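Mucin-like protocadherin (Homo sapiens, PDB 6OAE) probably mediates calcium-dependent adhesion between neighbouring microvilli by pairing with CDHR2, this piece being its first two extracellular cadherin repeats. Local coordinates at residues D61-S66 against V93-P98; A127-K132 against V181-G186; D11-E16 against E23-I28. All blocks are in the same frame, centred on the assembly; numbering follows the deposited sequence. Where two conformers were deposited one is given.

Interaction 1: D61-S66 against V93-P98; sequences DYEEKS and VNDNAP. With CA (calcium ion), chain C; CA (calcium ion), chain D; CA (calcium ion), chain E.
The carboxylates of E63 and D95 meet with their planes turned 54° apart, so they do not lie flat on each other, and the amide plane of N96 stands 83° from the carboxylate plane of E63. Two calcium ions bridge the carboxylates of E63 and D95. E63 grips the calcium of chain C with both oxygens, OE2 at 2.5 Å and OE1 at 2.7 Å, while OE1 also binds the calcium of chain D at 2.3 Å. D95 bridges the same two ions differently, giving each its own oxygen: OD1 lies 2.3 Å from the calcium of chain C and OD2 2.2 Å from that of chain D. The bend in the E63 chain at chi2 (71°) carries its carboxylate back to this pair of ions. D61 adds OD1 to the calcium of chain D, where a water and E17 are further ligands; the same OD1 accepts from E63 N in an Asx turn, which ties the two ligand-bearing residues of the DYE motif together. V93 offers its carbonyl O to the calcium of chain C, which E17, D92 and D131 complete. N18 is the strongest polar partner of D95. Acidic residues suit these places because their hard oxygens match calcium. At the calcium of chain E, N94 gives a neutral amide oxygen, OD1, while N96 binds through its main-chain O and keeps ND2 for a weak bond to E63 OE1, 3.3 Å long. E63 OE1 and D95 OD1 lie only 3.1 Å apart without a hydrogen bond between them. Such closeness of two acids would probably be unfavourable without the metals, consistent with a cadherin linker whose stiffness depends on calcium.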
loop_
_atom_site.group_PDB
_atom_site.type_symbol
_atom_site.label_atom_id
_atom_site.label_comp_id
_atom_site.label_asym_id
_atom_site.label_seq_id
_atom_site.Cartn_x
_atom_site.Cartn_y
_atom_site.Cartn_z
ATOM N N ASP A 61 -8.882 4.665 6.769
ATOM C CA ASP A 61 -7.575 4.573 6.075
ATOM C C ASP A 61 -6.972 3.221 6.437
ATOM O O ASP A 61 -6.529 3.057 7.578
ATOM C CB ASP A 61 -6.657 5.731 6.452
ATOM C CG ASP A 61 -5.233 5.611 5.918
ATOM O OD1 ASP A 61 -4.996 4.735 5.090
ATOM O OD2 ASP A 61 -4.396 6.391 6.354
ATOM N N TYR A 62 -6.956 2.304 5.480
ATOM C CA TYR A 62 -6.437 0.926 5.644
ATOM C C TYR A 62 -4.994 0.921 6.193
ATOM O O TYR A 62 -4.658 -0.014 6.969
ATOM C CB TYR A 62 -6.520 0.170 4.326
ATOM C CG TYR A 62 -6.108 -1.266 4.442
ATOM C CD1 TYR A 62 -7.031 -2.242 4.775
ATOM C CD2 TYR A 62 -4.791 -1.651 4.244
ATOM C CE1 TYR A 62 -6.666 -3.578 4.896
ATOM C CE2 TYR A 62 -4.411 -2.978 4.362
ATOM C CZ TYR A 62 -5.349 -3.942 4.691
ATOM O OH TYR A 62 -4.968 -5.250 4.807
ATOM N N GLU A 63 -4.176 1.910 5.833
ATOM C CA GLU A 63 -2.760 2.024 6.278
ATOM C C GLU A 63 -2.678 2.492 7.752
ATOM O O GLU A 63 -1.641 2.263 8.377
ATOM C CB GLU A 63 -1.980 2.950 5.337
ATOM C CG GLU A 63 -1.597 2.300 4.010
ATOM C CD GLU A 63 -2.721 2.035 3.010
ATOM O OE1 GLU A 63 -3.458 2.985 2.673
ATOM O OE2 GLU A 63 -2.862 0.888 2.548
ATOM N N GLU A 64 -3.719 3.130 8.294
ATOM C CA GLU A 64 -3.758 3.594 9.709
ATOM C C GLU A 64 -4.419 2.504 10.571
ATOM O O GLU A 64 -3.836 2.152 11.616
ATOM C CB GLU A 64 -4.451 4.959 9.754
ATOM C CG GLU A 64 -4.590 5.562 11.148
ATOM C CD GLU A 64 -5.940 5.373 11.821
ATOM O OE1 GLU A 64 -6.980 5.344 11.106
ATOM O OE2 GLU A 64 -5.959 5.262 13.069
ATOM N N LYS A 65 -5.581 1.975 10.164
ATOM C CA LYS A 65 -6.319 0.955 10.956
ATOM C C LYS A 65 -7.315 0.240 10.044
ATOM O O LYS A 65 -8.125 0.943 9.415
ATOM C CB LYS A 65 -7.005 1.653 12.135
ATOM C CG LYS A 65 -7.456 0.751 13.270
ATOM C CD LYS A 65 -8.217 1.495 14.346
ATOM C CE LYS A 65 -7.379 2.496 15.118
ATOM N NZ LYS A 65 -6.411 1.822 16.016
ATOM N N SER A 66 -7.251 -1.094 9.976
ATOM C CA SER A 66 -8.020 -1.939 9.021
ATOM C C SER A 66 -9.298 -2.505 9.658
ATOM O O SER A 66 -10.117 -3.086 8.926
ATOM C CB SER A 66 -7.149 -3.045 8.496
ATOM O OG SER A 66 -6.835 -3.963 9.526
ATOM N N VAL A 93 -7.377 -0.101 -0.726
ATOM C CA VAL A 93 -7.441 0.526 -2.069
ATOM C C VAL A 93 -5.989 0.833 -2.467
ATOM O O VAL A 93 -5.155 1.111 -1.558
ATOM C CB VAL A 93 -8.335 1.781 -2.025
ATOM C CG1 VAL A 93 -8.159 2.685 -3.246
ATOM C CG2 VAL A 93 -9.807 1.403 -1.837
ATOM N N ASN A 94 -5.682 0.771 -3.756
ATOM C CA ASN A 94 -4.361 1.199 -4.280
ATOM C C ASN A 94 -4.362 2.730 -4.271
ATOM O O ASN A 94 -4.674 3.338 -5.318
ATOM C CB ASN A 94 -4.078 0.565 -5.657
ATOM C CG ASN A 94 -2.728 0.977 -6.201
ATOM O OD1 ASN A 94 -1.940 1.568 -5.473
ATOM N ND2 ASN A 94 -2.464 0.682 -7.469
ATOM N N ASP A 95 -4.057 3.345 -3.124
ATOM C CA ASP A 95 -4.171 4.813 -2.920
ATOM C C ASP A 95 -2.795 5.456 -2.657
ATOM O O ASP A 95 -2.765 6.683 -2.390
ATOM C CB ASP A 95 -5.190 5.142 -1.814
ATOM C CG ASP A 95 -4.877 4.633 -0.419
ATOM O OD1 ASP A 95 -4.134 3.643 -0.295
ATOM O OD2 ASP A 95 -5.407 5.236 0.578
ATOM N N ASN A 96 -1.705 4.685 -2.744
ATOM C CA ASN A 96 -0.315 5.147 -2.522
ATOM C C ASN A 96 0.516 4.832 -3.765
ATOM O O ASN A 96 0.303 3.767 -4.386
ATOM C CB ASN A 96 0.286 4.526 -1.257
ATOM C CG ASN A 96 -0.384 5.053 -0.002
ATOM O OD1 ASN A 96 -0.025 6.111 0.500
ATOM N ND2 ASN A 96 -1.354 4.326 0.508
ATOM N N ALA A 97 1.414 5.747 -4.132
ATOM C CA ALA A 97 2.327 5.586 -5.287
ATOM C C ALA A 97 3.634 4.984 -4.777
ATOM O O ALA A 97 4.055 5.249 -3.644
ATOM C CB ALA A 97 2.544 6.907 -5.988
ATOM N N PRO A 98 4.312 4.127 -5.571
ATOM C CA PRO A 98 5.638 3.659 -5.190
ATOM C C PRO A 98 6.588 4.853 -5.316
ATOM O O PRO A 98 6.367 5.728 -6.134
ATOM C CB PRO A 98 5.947 2.518 -6.175
ATOM C CG PRO A 98 5.093 2.848 -7.395
ATOM C CD PRO A 98 3.867 3.559 -6.848
HETATM CA CA CA C . -4.149 1.507 0.539
HETATM CA CA CA D . -4.898 4.816 2.695
HETATM CA CA CA E . 0.202 1.485 -4.476
HETATM O O HOH W 1 -6.163 6.817 3.135
#

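Interaction 2: A127-K132 against V181-G186; sequences AEDRDK and VRDTPG. With CA (calcium ion), chain E; CA (calcium ion), chain C.
The calcium site at the linker end of the second cadherin repeat joins D129, from a DRD motif, to D183. Their side chains cross at about a right angle, the carboxylate planes 36° apart, with D129 OD2 and D183 OD2 separated by 3.1 Å; what holds these like charges together is the calcium of chain E. D129 chelates it with both oxygens, OD2 at 2.5 Å and OD1 at 2.8 Å, whereas D183 gives OD2 alone, at 2.3 Å. With CG lying between backbone N and carbonyl carbon (chi1 56°), D183 turns this oxygen to the metal; the strongest polar partner of the D183 carboxylate apart from the metal is H193. D131 spans two ions, OD2 binding the calcium of chain E and OD1 that of chain C. An Asx turn from D131 N to D129 OD1 (2.9 Å) fixes the spacing of these aspartates. Farther from the metals the contact becomes apolar: the small A127 fits against the branched V181, CB to CG1 at 3.8 Å. V181 lies next to the end of strand 174-182, pairing with A195 of strand 194-204 and packing on Y138 of strand 137-142, while the loop carrying A127 to D131 runs from helix 122-125 toward strand 137-142.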
loop_
_atom_site.group_PDB
_atom_site.type_symbol
_atom_site.label_atom_id
_atom_site.label_comp_id
_atom_site.label_asym_id
_atom_site.label_seq_id
_atom_site.Cartn_x
_atom_site.Cartn_y
_atom_site.Cartn_z
ATOM N N ALA A 127 11.969 0.299 -4.802
ATOM C CA ALA A 127 11.053 1.358 -4.348
ATOM C C ALA A 127 10.266 0.832 -3.145
ATOM O O ALA A 127 10.362 -0.367 -2.829
ATOM C CB ALA A 127 10.152 1.761 -5.488
ATOM N N GLU A 128 9.506 1.720 -2.513
ATOM C CA GLU A 128 8.592 1.377 -1.398
ATOM C C GLU A 128 7.233 2.007 -1.687
ATOM O O GLU A 128 7.202 3.159 -2.181
ATOM C CB GLU A 128 9.113 1.854 -0.045
ATOM C CG GLU A 128 8.416 1.177 1.121
ATOM C CD GLU A 128 9.141 1.381 2.438
ATOM O OE1 GLU A 128 10.250 1.976 2.411
ATOM O OE2 GLU A 128 8.609 0.956 3.474
ATOM N N ASP A 129 6.185 1.240 -1.408
ATOM C CA ASP A 129 4.770 1.623 -1.622
ATOM C C ASP A 129 4.042 1.389 -0.299
ATOM O O ASP A 129 4.077 0.236 0.197
ATOM C CB ASP A 129 4.231 0.814 -2.798
ATOM C CG ASP A 129 2.864 1.220 -3.259
ATOM O OD1 ASP A 129 2.014 1.548 -2.388
ATOM O OD2 ASP A 129 2.645 1.196 -4.476
ATOM N N ARG A 130 3.405 2.433 0.250
ATOM C CA ARG A 130 2.692 2.356 1.562
ATOM C C ARG A 130 1.467 1.430 1.465
ATOM O O ARG A 130 0.924 1.088 2.520
ATOM C CB ARG A 130 2.368 3.759 2.088
ATOM C CG ARG A 130 3.602 4.570 2.477
ATOM C CD ARG A 130 3.264 5.931 3.070
ATOM N NE ARG A 130 4.458 6.663 3.485
ATOM C CZ ARG A 130 5.187 6.372 4.556
ATOM N NH1 ARG A 130 6.268 7.088 4.833
ATOM N NH2 ARG A 130 4.840 5.370 5.359
ATOM N N ASP A 131 1.036 1.022 0.270
ATOM C CA ASP A 131 0.128 -0.140 0.105
ATOM C C ASP A 131 1.000 -1.379 0.307
ATOM O O ASP A 131 1.605 -1.857 -0.675
ATOM C CB ASP A 131 -0.567 -0.128 -1.255
ATOM C CG ASP A 131 -1.381 1.119 -1.487
ATOM O OD1 ASP A 131 -2.150 1.476 -0.569
ATOM O OD2 ASP A 131 -1.244 1.731 -2.566
ATOM N N LYS A 132 1.085 -1.866 1.535
ATOM C CA LYS A 132 2.042 -2.938 1.927
ATOM C C LYS A 132 1.862 -4.191 1.053
ATOM O O LYS A 132 2.837 -4.913 0.885
ATOM C CB LYS A 132 1.835 -3.333 3.387
ATOM C CG LYS A 132 2.270 -2.315 4.429
ATOM C CD LYS A 132 2.512 -2.959 5.807
ATOM C CE LYS A 132 1.265 -3.157 6.659
ATOM N NZ LYS A 132 0.159 -3.887 5.976
ATOM N N VAL A 181 9.075 2.011 -11.995
ATOM C CA VAL A 181 8.390 1.039 -11.116
ATOM C C VAL A 181 6.904 1.364 -11.194
ATOM O O VAL A 181 6.578 2.566 -11.251
ATOM C CB VAL A 181 8.934 1.066 -9.675
ATOM C CG1 VAL A 181 8.711 2.413 -8.982
ATOM C CG2 VAL A 181 8.359 -0.075 -8.860
ATOM N N ARG A 182 6.058 0.342 -11.219
ATOM C CA ARG A 182 4.588 0.518 -11.112
ATOM C C ARG A 182 4.097 -0.465 -10.055
ATOM O O ARG A 182 4.814 -1.470 -9.787
ATOM C CB ARG A 182 3.895 0.373 -12.475
ATOM C CG ARG A 182 4.044 -0.994 -13.110
ATOM C CD ARG A 182 3.190 -1.259 -14.345
ATOM N NE ARG A 182 3.369 -2.659 -14.730
ATOM C CZ ARG A 182 4.349 -3.145 -15.504
ATOM N NH1 ARG A 182 5.277 -2.360 -16.035
ATOM N NH2 ARG A 182 4.390 -4.439 -15.762
ATOM N N ASP A 183 2.916 -0.201 -9.485
ATOM C CA ASP A 183 2.342 -1.024 -8.387
ATOM C C ASP A 183 1.235 -1.946 -8.922
ATOM O O ASP A 183 0.458 -2.427 -8.114
ATOM C CB ASP A 183 1.864 -0.127 -7.252
ATOM C CG ASP A 183 0.857 0.942 -7.641
ATOM O OD1 ASP A 183 0.395 0.962 -8.822
ATOM O OD2 ASP A 183 0.566 1.766 -6.755
ATOM N N THR A 184 1.169 -2.167 -10.238
ATOM C CA THR A 184 0.199 -3.077 -10.895
ATOM C C THR A 184 0.922 -3.914 -11.943
ATOM O O THR A 184 1.871 -3.451 -12.570
ATOM C CB THR A 184 -0.961 -2.298 -11.525
ATOM O OG1 THR A 184 -0.452 -1.443 -12.561
ATOM C CG2 THR A 184 -1.731 -1.516 -10.484
ATOM N N PRO A 185 0.503 -5.168 -12.183
ATOM C CA PRO A 185 1.111 -5.967 -13.240
ATOM C C PRO A 185 0.892 -5.332 -14.622
ATOM O O PRO A 185 1.778 -5.408 -15.434
ATOM C CB PRO A 185 0.387 -7.320 -13.190
ATOM C CG PRO A 185 -0.408 -7.319 -11.918
ATOM C CD PRO A 185 -0.551 -5.890 -11.454
ATOM N N GLY A 186 -0.288 -4.735 -14.827
ATOM C CA GLY A 186 -0.718 -4.110 -16.091
ATOM C C GLY A 186 -0.234 -2.674 -16.187
ATOM O O GLY A 186 -0.270 -1.953 -15.158
HETATM CA CA CA E . 0.202 1.485 -4.476
HETATM CA CA CA C . -4.149 1.507 0.539
#

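Interaction 3: D11-E16 against E23-I28; sequences DIFEVE and EPLVDI
Apolar packing carries this contact, with the ring of F13 set against L25 and V26. The clearest element is a CH-pi contact: L25 CB sits over one face of the F13 ring, 4.2 Å from the centroid and 13° off the ring normal, displaced toward the rim on the side of CE2 and CZ. V26 approaches the same end of the ring obliquely, its CB 3.8 Å from F13 CZ, the two side chains crossing at about a right angle. A contact with the backbone joins these: the L25 carbonyl O comes within 3.1 Å of F13 CE2, so the ring's far end meets main chain as well as side chains. F13 reaches them because its CG lies anti to its own carbonyl carbon (chi1 -59°), which sends the long flat ring across to the other segment. An alanine here would lose the ring and is likely to open a gap against L25 CB and V26 CB, with the CH-pi contact lost. Phenylalanine suits the place by length and flatness; L25 and V26 present their CB atoms to it. F13 lies on strand 12-16, which runs parallel to strand 79-91 and bonds through its backbone to F87 and S89. V26 belongs to the other sheet, where strand 26-27 lies antiparallel to strand 53-56; the L25 side chain goes on to pack on L54 there and on V88 of strand 79-91, between the two sheets of the first cadherin repeat.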
loop_
_atom_site.group_PDB
_atom_site.type_symbol
_atom_site.label_atom_id
_atom_site.label_comp_id
_atom_site.label_asym_id
_atom_site.label_seq_id
_atom_site.Cartn_x
_atom_site.Cartn_y
_atom_site.Cartn_z
ATOM N N ASP A 11 -24.015 -6.886 11.751
ATOM C CA ASP A 11 -22.970 -6.404 12.688
ATOM C C ASP A 11 -21.577 -6.497 12.080
ATOM O O ASP A 11 -20.635 -6.116 12.787
ATOM C CB ASP A 11 -23.116 -7.106 14.040
ATOM C CG ASP A 11 -22.917 -8.606 14.038
ATOM O OD1 ASP A 11 -22.496 -9.143 12.998
ATOM O OD2 ASP A 11 -23.187 -9.225 15.098
ATOM N N ILE A 12 -21.429 -6.974 10.843
ATOM C CA ILE A 12 -20.131 -6.969 10.110
ATOM C C ILE A 12 -20.348 -6.172 8.828
ATOM O O ILE A 12 -21.219 -6.557 8.012
ATOM C CB ILE A 12 -19.593 -8.384 9.818
ATOM C CG1 ILE A 12 -19.358 -9.172 11.112
ATOM C CG2 ILE A 12 -18.329 -8.348 8.970
ATOM C CD1 ILE A 12 -19.026 -10.617 10.898
ATOM N N PHE A 13 -19.572 -5.111 8.662
ATOM C CA PHE A 13 -19.644 -4.188 7.504
ATOM C C PHE A 13 -18.290 -4.176 6.832
ATOM O O PHE A 13 -17.257 -4.229 7.539
ATOM C CB PHE A 13 -20.078 -2.793 7.961
ATOM C CG PHE A 13 -21.420 -2.813 8.632
ATOM C CD1 PHE A 13 -21.534 -3.132 9.981
ATOM C CD2 PHE A 13 -22.581 -2.580 7.903
ATOM C CE1 PHE A 13 -22.777 -3.182 10.586
ATOM C CE2 PHE A 13 -23.823 -2.635 8.505
ATOM C CZ PHE A 13 -23.926 -2.942 9.845
ATOM N N GLU A 14 -18.290 -4.096 5.509
ATOM C CA GLU A 14 -17.071 -3.912 4.715
ATOM C C GLU A 14 -17.162 -2.524 4.123
ATOM O O GLU A 14 -18.197 -2.238 3.532
ATOM C CB GLU A 14 -16.946 -4.994 3.654
ATOM C CG GLU A 14 -16.376 -6.274 4.207
ATOM C CD GLU A 14 -15.973 -7.256 3.133
ATOM O OE1 GLU A 14 -16.325 -7.019 1.952
ATOM O OE2 GLU A 14 -15.297 -8.232 3.481
ATOM N N VAL A 15 -16.133 -1.699 4.336
ATOM C CA VAL A 15 -16.082 -0.297 3.838
ATOM C C VAL A 15 -14.727 -0.115 3.158
ATOM O O VAL A 15 -13.729 -0.344 3.801
ATOM C CB VAL A 15 -16.310 0.731 4.964
ATOM C CG1 VAL A 15 -16.253 2.158 4.440
ATOM C CG2 VAL A 15 -17.638 0.493 5.692
ATOM N N GLU A 16 -14.719 0.288 1.894
ATOM C CA GLU A 16 -13.460 0.613 1.183
ATOM C C GLU A 16 -12.860 1.845 1.841
ATOM O O GLU A 16 -13.608 2.792 2.125
ATOM C CB GLU A 16 -13.678 0.904 -0.295
ATOM C CG GLU A 16 -14.249 -0.270 -1.041
ATOM C CD GLU A 16 -13.914 -0.299 -2.522
ATOM O OE1 GLU A 16 -13.586 0.771 -3.103
ATOM O OE2 GLU A 16 -13.977 -1.391 -3.077
ATOM N N GLU A 23 -24.476 8.080 5.871
ATOM C CA GLU A 23 -25.725 7.364 6.185
ATOM C C GLU A 23 -25.449 6.379 7.319
ATOM O O GLU A 23 -24.304 5.973 7.537
ATOM C CB GLU A 23 -26.239 6.651 4.938
ATOM C CG GLU A 23 -25.304 5.559 4.432
ATOM C CD GLU A 23 -25.671 5.029 3.061
ATOM O OE1 GLU A 23 -26.839 5.209 2.668
ATOM O OE2 GLU A 23 -24.796 4.413 2.386
ATOM N N PRO A 24 -26.492 5.956 8.057
ATOM C CA PRO A 24 -26.318 4.962 9.117
ATOM C C PRO A 24 -25.790 3.614 8.612
ATOM O O PRO A 24 -26.122 3.214 7.506
ATOM C CB PRO A 24 -27.722 4.796 9.729
ATOM C CG PRO A 24 -28.683 5.527 8.822
ATOM C CD PRO A 24 -27.877 6.422 7.922
ATOM N N LEU A 25 -24.969 2.941 9.424
ATOM C CA LEU A 25 -24.557 1.528 9.178
ATOM C C LEU A 25 -25.711 0.621 9.542
ATOM O O LEU A 25 -25.954 -0.364 8.824
ATOM C CB LEU A 25 -23.353 1.145 10.049
ATOM C CG LEU A 25 -22.060 1.884 9.769
ATOM C CD1 LEU A 25 -21.003 1.502 10.805
ATOM C CD2 LEU A 25 -21.581 1.604 8.351
ATOM N N VAL A 26 -26.391 0.913 10.638
ATOM C CA VAL A 26 -27.427 -0.024 11.132
ATOM C C VAL A 26 -28.347 0.661 12.139
ATOM O O VAL A 26 -27.891 1.519 12.904
ATOM C CB VAL A 26 -26.750 -1.291 11.700
ATOM C CG1 VAL A 26 -26.080 -1.056 13.043
ATOM C CG2 VAL A 26 -27.716 -2.457 11.777
ATOM N N ASP A 27 -29.605 0.251 12.116
ATOM C CA ASP A 27 -30.624 0.587 13.138
ATOM C C ASP A 27 -30.396 -0.345 14.337
ATOM O O ASP A 27 -30.195 -1.561 14.144
ATOM C CB ASP A 27 -32.022 0.517 12.533
ATOM C CG ASP A 27 -32.311 1.605 11.497
ATOM O OD1 ASP A 27 -31.366 2.306 11.053
ATOM O OD2 ASP A 27 -33.477 1.753 11.139
ATOM N N ILE A 28 -30.377 0.208 15.532
ATOM C CA ILE A 28 -30.258 -0.576 16.784
ATOM C C ILE A 28 -31.677 -0.702 17.322
ATOM O O ILE A 28 -32.311 0.346 17.571
ATOM C CB ILE A 28 -29.299 0.084 17.779
ATOM C CG1 ILE A 28 -27.931 0.366 17.139
ATOM C CG2 ILE A 28 -29.172 -0.760 19.056
ATOM C CD1 ILE A 28 -27.108 1.387 17.881
#

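In the fold
Interactions 1 and 2 are two halves of one calcium-filled linker, their centres 12 Å apart: both use the calcium ions of chains C and E, and N96 N probably hydrogen-bonds to D131 OD2 across the repeat boundary. Interaction 1 is a surface contact built almost wholly of metal ligands, whereas interaction 2 is more buried and passes from aspartates to an apolar pair at its strand end. Interaction 3 is buried and metal-free, joining strand 12-16 of one sheet to the segment leading into strand 26-27 of the other by ring and aliphatic packing. It lies about 21 Å, centre to centre, from interaction 1, which it still touches where E16 meets V93, but does not reach interaction 2.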